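Local coordinates for BH2092 protein (Bacillus halodurans, PDB 3NHV) that is of unknown function but carries a rhodanese-like domain, a fold found in sulfurtransferases, so may take part in sulfur transfer, at residues B[45-53]-B[111-122]. Numbering follows the deposited sequence.
Sequences YKECHIPTA and WRKENGEVEGTL
Glu119 lies against His49 and Pro51 and has the largest surface buried here. Its backbone pairs with that of His49 as a single antiparallel hydrogen-bonded bridge. His49 N gives a bond to Glu119 O at 3.0 Å. The return bond, from Glu119 N to His49 O, is longer but almost straight, at 175°. Glu119 O also sits over the centre of one face of the His49 ring, 3.6 Å above its plane. The Glu119 chain is extended beyond CG and carries the carboxylate across Pro51. Glu119 OE1 comes within 3.3 Å of Pro51 CA. The carboxylate stands nearly perpendicular to the imidazole, with no bond between them.

At the end of helix 42-47, Glu47 has the next largest area. Its side chain lies beside Leu122, pointing the same way, with Glu47 OE1 near Leu122 CD1. Glu47 O accepts a weak bond from Leu122 N, while Lys46 O accepts a hydrogen bond from Thr121 N at 3.0 Å on an in-plane lone pair. Cys48 SG is anti to the backbone N (chi1 175°), 3.6 Å from Val118 CG1. Ile50 CG1 lies over the five-membered ring of Trp111. Within 111-122, Trp111 NE1 hydrogen-bonds Glu117 O at 3.1 Å, with that oxygen in the ring plane.

The loop after helix 107-113 is thus fastened along the end of helix 42-47 and the segment leading to strand 54-55, at the domain surface. Backbone bonds dominate, and the Glu119 carboxylate contributes contact rather than a salt bridge.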
ATOM      1  N   TYR B  45     -10.370 -19.133  -3.308  1.00 55.88           N
ATOM      2  CA  TYR B  45     -10.839 -19.290  -1.940  1.00 57.83           C
ATOM      3  C   TYR B  45     -10.836 -20.749  -1.513  1.00 61.47           C
ATOM      4  O   TYR B  45     -10.303 -21.086  -0.458  1.00 61.28           O
ATOM      5  CB  TYR B  45     -12.248 -18.708  -1.803  1.00 52.92           C
ATOM      6  CG  TYR B  45     -12.956 -19.041  -0.507  1.00 52.07           C
ATOM      7  CD1 TYR B  45     -13.557 -20.290  -0.310  1.00 50.25           C
ATOM      8  CD2 TYR B  45     -13.047 -18.101   0.517  1.00 50.82           C
ATOM      9  CE1 TYR B  45     -14.232 -20.589   0.879  1.00 41.05           C
ATOM     10  CE2 TYR B  45     -13.715 -18.391   1.703  1.00 52.06           C
ATOM     11  CZ  TYR B  45     -14.305 -19.631   1.877  1.00 45.53           C
ATOM     12  OH  TYR B  45     -14.966 -19.894   3.050  1.00 47.08           O
ATOM     13  N   LYS B  46     -11.424 -21.610  -2.337  1.00 68.42           N
ATOM     14  CA  LYS B  46     -11.503 -23.038  -2.030  1.00 68.94           C
ATOM     15  C   LYS B  46     -10.121 -23.668  -1.822  1.00 64.59           C
ATOM     16  O   LYS B  46      -9.990 -24.643  -1.083  1.00 62.97           O
ATOM     17  CB  LYS B  46     -12.277 -23.766  -3.142  1.00 74.77           C
ATOM     18  CG  LYS B  46     -12.868 -25.133  -2.752  1.00 84.63           C
ATOM     19  CD  LYS B  46     -11.872 -26.289  -2.923  1.00 91.17           C
ATOM     20  CE  LYS B  46     -11.484 -26.526  -4.395  1.00 83.19           C
ATOM     21  NZ  LYS B  46     -12.642 -26.873  -5.270  1.00 78.04           N
ATOM     22  N   GLU B  47      -9.095 -23.101  -2.456  1.00 62.52           N
ATOM     23  CA  GLU B  47      -7.731 -23.616  -2.321  1.00 63.48           C
ATOM     24  C   GLU B  47      -7.066 -23.136  -1.034  1.00 68.15           C
ATOM     25  O   GLU B  47      -6.529 -23.931  -0.258  1.00 63.78           O
ATOM     26  CB  GLU B  47      -6.863 -23.170  -3.500  1.00 65.52           C
ATOM     27  CG  GLU B  47      -7.316 -23.683  -4.845  1.00 78.74           C
ATOM     28  CD  GLU B  47      -6.364 -23.301  -5.963  1.00 84.57           C
ATOM     29  OE1 GLU B  47      -5.168 -23.658  -5.873  1.00 82.57           O
ATOM     30  OE2 GLU B  47      -6.812 -22.646  -6.934  1.00 90.44           O
ATOM     31  N   CYS B  48      -7.108 -21.824  -0.818  1.00 72.31           N
ATOM     32  CA  CYS B  48      -6.494 -21.208   0.356  1.00 64.96           C
ATOM     33  C   CYS B  48      -7.197 -19.913   0.757  1.00 58.47           C
ATOM     34  O   CYS B  48      -7.287 -18.975  -0.037  1.00 56.66           O
ATOM     35  CB  CYS B  48      -5.019 -20.918   0.060  1.00 63.80           C
ATOM     36  SG  CYS B  48      -4.150 -20.039   1.361  1.00 59.25           S
ATOM     37  N   HIS B  49      -7.692 -19.865   1.989  1.00 51.54           N
ATOM     38  CA  HIS B  49      -8.372 -18.673   2.472  1.00 52.26           C
ATOM     39  C   HIS B  49      -8.174 -18.438   3.965  1.00 50.08           C
ATOM     40  O   HIS B  49      -7.607 -19.269   4.668  1.00 49.91           O
ATOM     41  CB  HIS B  49      -9.868 -18.737   2.137  1.00 52.52           C
ATOM     42  CG  HIS B  49     -10.600 -19.865   2.796  1.00 62.01           C
ATOM     43  ND1 HIS B  49     -10.798 -19.932   4.158  1.00 65.66           N
ATOM     44  CD2 HIS B  49     -11.219 -20.953   2.273  1.00 60.06           C
ATOM     45  CE1 HIS B  49     -11.509 -21.009   4.447  1.00 68.81           C
ATOM     46  NE2 HIS B  49     -11.777 -21.644   3.320  1.00 61.31           N
ATOM     47  N   ILE B  50      -8.644 -17.295   4.445  1.00 47.13           N
ATOM     48  CA  ILE B  50      -8.503 -16.950   5.848  1.00 45.70           C
ATOM     49  C   ILE B  50      -9.592 -17.565   6.712  1.00 44.58           C
ATOM     50  O   ILE B  50     -10.772 -17.503   6.385  1.00 45.31           O
ATOM     51  CB  ILE B  50      -8.541 -15.429   6.044  1.00 41.01           C
ATOM     52  CG1 ILE B  50      -7.388 -14.784   5.291  1.00 31.45           C
ATOM     53  CG2 ILE B  50      -8.474 -15.093   7.531  1.00 46.25           C
ATOM     54  CD1 ILE B  50      -7.425 -13.291   5.321  1.00 37.00           C
ATOM     55  N   PRO B  51      -9.206 -18.159   7.843  1.00 43.26           N
ATOM     56  CA  PRO B  51     -10.181 -18.776   8.740  1.00 45.62           C
ATOM     57  C   PRO B  51     -11.368 -17.865   9.081  1.00 46.54           C
ATOM     58  O   PRO B  51     -11.201 -16.666   9.299  1.00 46.67           O
ATOM     59  CB  PRO B  51      -9.336 -19.125   9.960  1.00 44.60           C
ATOM     60  CG  PRO B  51      -8.022 -19.493   9.342  1.00 41.48           C
ATOM     61  CD  PRO B  51      -7.828 -18.401   8.308  1.00 38.46           C
ATOM     62  N   THR B  52     -12.556 -18.462   9.127  1.00 48.14           N
ATOM     63  CA  THR B  52     -13.821 -17.781   9.429  1.00 48.95           C
ATOM     64  C   THR B  52     -14.308 -16.874   8.302  1.00 45.98           C
ATOM     65  O   THR B  52     -15.220 -16.077   8.491  1.00 44.14           O
ATOM     66  CB  THR B  52     -13.748 -16.933  10.732  1.00 53.01           C
ATOM     67  OG1 THR B  52     -13.019 -15.722  10.486  1.00 51.22           O
ATOM     68  CG2 THR B  52     -13.074 -17.722  11.849  1.00 51.36           C
ATOM     69  N   ALA B  53     -13.720 -17.014   7.122  1.00 42.48           N
ATOM     70  CA  ALA B  53     -14.107 -16.178   6.002  1.00 45.81           C
ATOM     71  C   ALA B  53     -15.010 -16.871   4.988  1.00 52.84           C
ATOM     72  O   ALA B  53     -14.776 -18.021   4.608  1.00 51.94           O
ATOM     73  CB  ALA B  53     -12.863 -15.657   5.304  1.00 51.03           C
ATOM     74  N   TRP B 111      -0.994 -11.979   5.121  1.00 51.60           N
ATOM     75  CA  TRP B 111      -1.584 -12.728   6.222  1.00 46.16           C
ATOM     76  C   TRP B 111      -0.753 -13.987   6.418  1.00 49.69           C
ATOM     77  O   TRP B 111      -0.445 -14.382   7.547  1.00 47.18           O
ATOM     78  CB  TRP B 111      -3.028 -13.105   5.907  1.00 47.03           C
ATOM     79  CG  TRP B 111      -3.566 -14.107   6.846  1.00 47.41           C
ATOM     80  CD1 TRP B 111      -3.481 -15.463   6.732  1.00 42.25           C
ATOM     81  CD2 TRP B 111      -4.206 -13.846   8.100  1.00 46.22           C
ATOM     82  NE1 TRP B 111      -4.024 -16.065   7.839  1.00 42.27           N
ATOM     83  CE2 TRP B 111      -4.477 -15.099   8.694  1.00 44.34           C
ATOM     84  CE3 TRP B 111      -4.573 -12.679   8.778  1.00 39.88           C
ATOM     85  CZ2 TRP B 111      -5.101 -15.215   9.941  1.00 46.44           C
ATOM     86  CZ3 TRP B 111      -5.194 -12.792  10.020  1.00 43.53           C
ATOM     87  CH2 TRP B 111      -5.452 -14.052  10.588  1.00 41.93           C
ATOM     88  N   ARG B 112      -0.389 -14.608   5.303  1.00 47.80           N
ATOM     89  CA  ARG B 112       0.417 -15.815   5.331  1.00 47.26           C
ATOM     90  C   ARG B 112       1.869 -15.471   5.672  1.00 45.93           C
ATOM     91  O   ARG B 112       2.509 -16.189   6.433  1.00 53.87           O
ATOM     92  CB  ARG B 112       0.324 -16.537   3.978  1.00 55.13           C
ATOM     93  CG  ARG B 112      -1.068 -17.082   3.653  1.00 52.56           C
ATOM     94  CD  ARG B 112      -1.159 -17.514   2.201  1.00 51.20           C
ATOM     95  NE  ARG B 112      -0.235 -18.604   1.910  1.00 56.25           N
ATOM     96  CZ  ARG B 112       0.045 -19.056   0.690  1.00 59.89           C
ATOM     97  NH1 ARG B 112      -0.526 -18.520  -0.380  1.00 58.89           N
ATOM     98  NH2 ARG B 112       0.902 -20.054   0.543  1.00 54.09           N
ATOM     99  N   LYS B 113       2.387 -14.374   5.126  1.00 41.80           N
ATOM    100  CA  LYS B 113       3.759 -13.972   5.431  1.00 42.98           C
ATOM    101  C   LYS B 113       3.902 -13.716   6.932  1.00 44.26           C
ATOM    102  O   LYS B 113       4.929 -14.028   7.527  1.00 40.80           O
ATOM    103  CB  LYS B 113       4.152 -12.706   4.665  1.00 37.23           C
ATOM    104  CG  LYS B 113       4.588 -12.944   3.222  1.00 44.85           C
ATOM    105  CD  LYS B 113       5.000 -11.637   2.551  1.00 49.31           C
ATOM    106  CE  LYS B 113       5.301 -11.831   1.068  1.00 62.06           C
ATOM    107  NZ  LYS B 113       5.581 -10.542   0.354  1.00 57.24           N
ATOM    108  N   GLU B 114       2.870 -13.152   7.545  1.00 36.76           N
ATOM    109  CA  GLU B 114       2.928 -12.888   8.970  1.00 41.44           C
ATOM    110  C   GLU B 114       2.609 -14.149   9.776  1.00 50.81           C
ATOM    111  O   GLU B 114       2.172 -14.085  10.928  1.00 43.63           O
ATOM    112  CB  GLU B 114       1.992 -11.730   9.327  1.00 36.58           C
ATOM    113  CG  GLU B 114       2.624 -10.375   9.026  1.00 37.52           C
ATOM    114  CD  GLU B 114       1.642  -9.221   9.068  1.00 54.06           C
ATOM    115  OE1 GLU B 114       0.830  -9.154  10.018  1.00 49.99           O
ATOM    116  OE2 GLU B 114       1.695  -8.363   8.155  1.00 52.12           O
ATOM    117  N   ASN B 115       2.854 -15.300   9.148  1.00 53.76           N
ATOM    118  CA  ASN B 115       2.633 -16.610   9.753  1.00 53.68           C
ATOM    119  C   ASN B 115       1.194 -16.864  10.157  1.00 45.72           C
ATOM    120  O   ASN B 115       0.931 -17.261  11.284  1.00 61.51           O
ATOM    121  CB  ASN B 115       3.524 -16.781  10.984  1.00 59.31           C
ATOM    122  CG  ASN B 115       4.068 -18.187  11.112  1.00 63.86           C
ATOM    123  OD1 ASN B 115       4.650 -18.715  10.163  1.00 66.50           O
ATOM    124  ND2 ASN B 115       3.893 -18.798  12.280  1.00 56.57           N
ATOM    125  N   GLY B 116       0.261 -16.643   9.245  1.00 50.11           N
ATOM    126  CA  GLY B 116      -1.133 -16.880   9.575  1.00 54.20           C
ATOM    127  C   GLY B 116      -1.564 -18.259   9.119  1.00 61.66           C
ATOM    128  O   GLY B 116      -1.014 -18.795   8.155  1.00 59.39           O
ATOM    129  N   GLU B 117      -2.537 -18.847   9.807  1.00 62.33           N
ATOM    130  CA  GLU B 117      -3.028 -20.174   9.439  1.00 67.43           C
ATOM    131  C   GLU B 117      -3.934 -20.092   8.209  1.00 67.58           C
ATOM    132  O   GLU B 117      -4.650 -19.107   8.020  1.00 65.45           O
ATOM    133  CB  GLU B 117      -3.801 -20.790  10.612  1.00 71.32           C
ATOM    134  CG  GLU B 117      -2.963 -20.992  11.864  1.00 79.41           C
ATOM    135  CD  GLU B 117      -3.788 -21.369  13.091  1.00 88.27           C
ATOM    136  OE1 GLU B 117      -3.176 -21.612  14.159  1.00 91.66           O
ATOM    137  OE2 GLU B 117      -5.039 -21.417  12.998  1.00 81.79           O
ATOM    138  N   VAL B 118      -3.897 -21.122   7.369  1.00 61.22           N
ATOM    139  CA  VAL B 118      -4.728 -21.144   6.168  1.00 59.10           C
ATOM    140  C   VAL B 118      -5.557 -22.419   6.075  1.00 64.85           C
ATOM    141  O   VAL B 118      -5.098 -23.495   6.455  1.00 64.58           O
ATOM    142  CB  VAL B 118      -3.876 -21.046   4.900  1.00 51.41           C
ATOM    143  CG1 VAL B 118      -3.243 -19.674   4.805  1.00 63.56           C
ATOM    144  CG2 VAL B 118      -2.807 -22.118   4.922  1.00 60.64           C
ATOM    145  N   GLU B 119      -6.779 -22.289   5.566  1.00 64.94           N
ATOM    146  CA  GLU B 119      -7.671 -23.431   5.404  1.00 66.27           C
ATOM    147  C   GLU B 119      -8.001 -23.583   3.932  1.00 65.78           C
ATOM    148  O   GLU B 119      -8.125 -22.590   3.218  1.00 73.55           O
ATOM    149  CB  GLU B 119      -8.965 -23.229   6.190  1.00 66.45           C
ATOM    150  CG  GLU B 119      -8.760 -23.055   7.680  1.00 78.18           C
ATOM    151  CD  GLU B 119     -10.058 -22.777   8.421  1.00 86.13           C
ATOM    152  OE1 GLU B 119     -10.822 -21.888   7.985  1.00 88.81           O
ATOM    153  OE2 GLU B 119     -10.310 -23.442   9.449  1.00 96.45           O
ATOM    154  N   GLY B 120      -8.137 -24.825   3.480  1.00 71.81           N
ATOM    155  CA  GLY B 120      -8.457 -25.069   2.085  1.00 70.19           C
ATOM    156  C   GLY B 120      -7.815 -26.317   1.509  1.00 68.74           C
ATOM    157  O   GLY B 120      -7.256 -27.139   2.235  1.00 72.09           O
ATOM    158  N   THR B 121      -7.896 -26.445   0.189  1.00 65.88           N
ATOM    159  CA  THR B 121      -7.342 -27.587  -0.524  1.00 62.63           C
ATOM    160  C   THR B 121      -5.826 -27.650  -0.467  1.00 63.59           C
ATOM    161  O   THR B 121      -5.258 -28.621   0.025  1.00 75.06           O
ATOM    162  CB  THR B 121      -7.760 -27.564  -2.010  1.00 62.75           C
ATOM    163  OG1 THR B 121      -9.158 -27.857  -2.116  1.00 60.59           O
ATOM    164  CG2 THR B 121      -6.959 -28.583  -2.813  1.00 66.72           C
ATOM    165  N   LEU B 122      -5.172 -26.619  -0.990  1.00 63.78           N
ATOM    166  CA  LEU B 122      -3.717 -26.583  -1.005  1.00 53.88           C
ATOM    167  C   LEU B 122      -3.140 -25.951   0.243  1.00 50.57           C
ATOM    168  O   LEU B 122      -1.946 -26.069   0.507  1.00 47.09           O
ATOM    169  CB  LEU B 122      -3.227 -25.821  -2.229  1.00 49.17           C
ATOM    170  CG  LEU B 122      -3.711 -26.378  -3.565  1.00 56.40           C
ATOM    171  CD1 LEU B 122      -3.134 -25.543  -4.696  1.00 43.34           C
ATOM    172  CD2 LEU B 122      -3.284 -27.831  -3.695  1.00 53.41           C
TER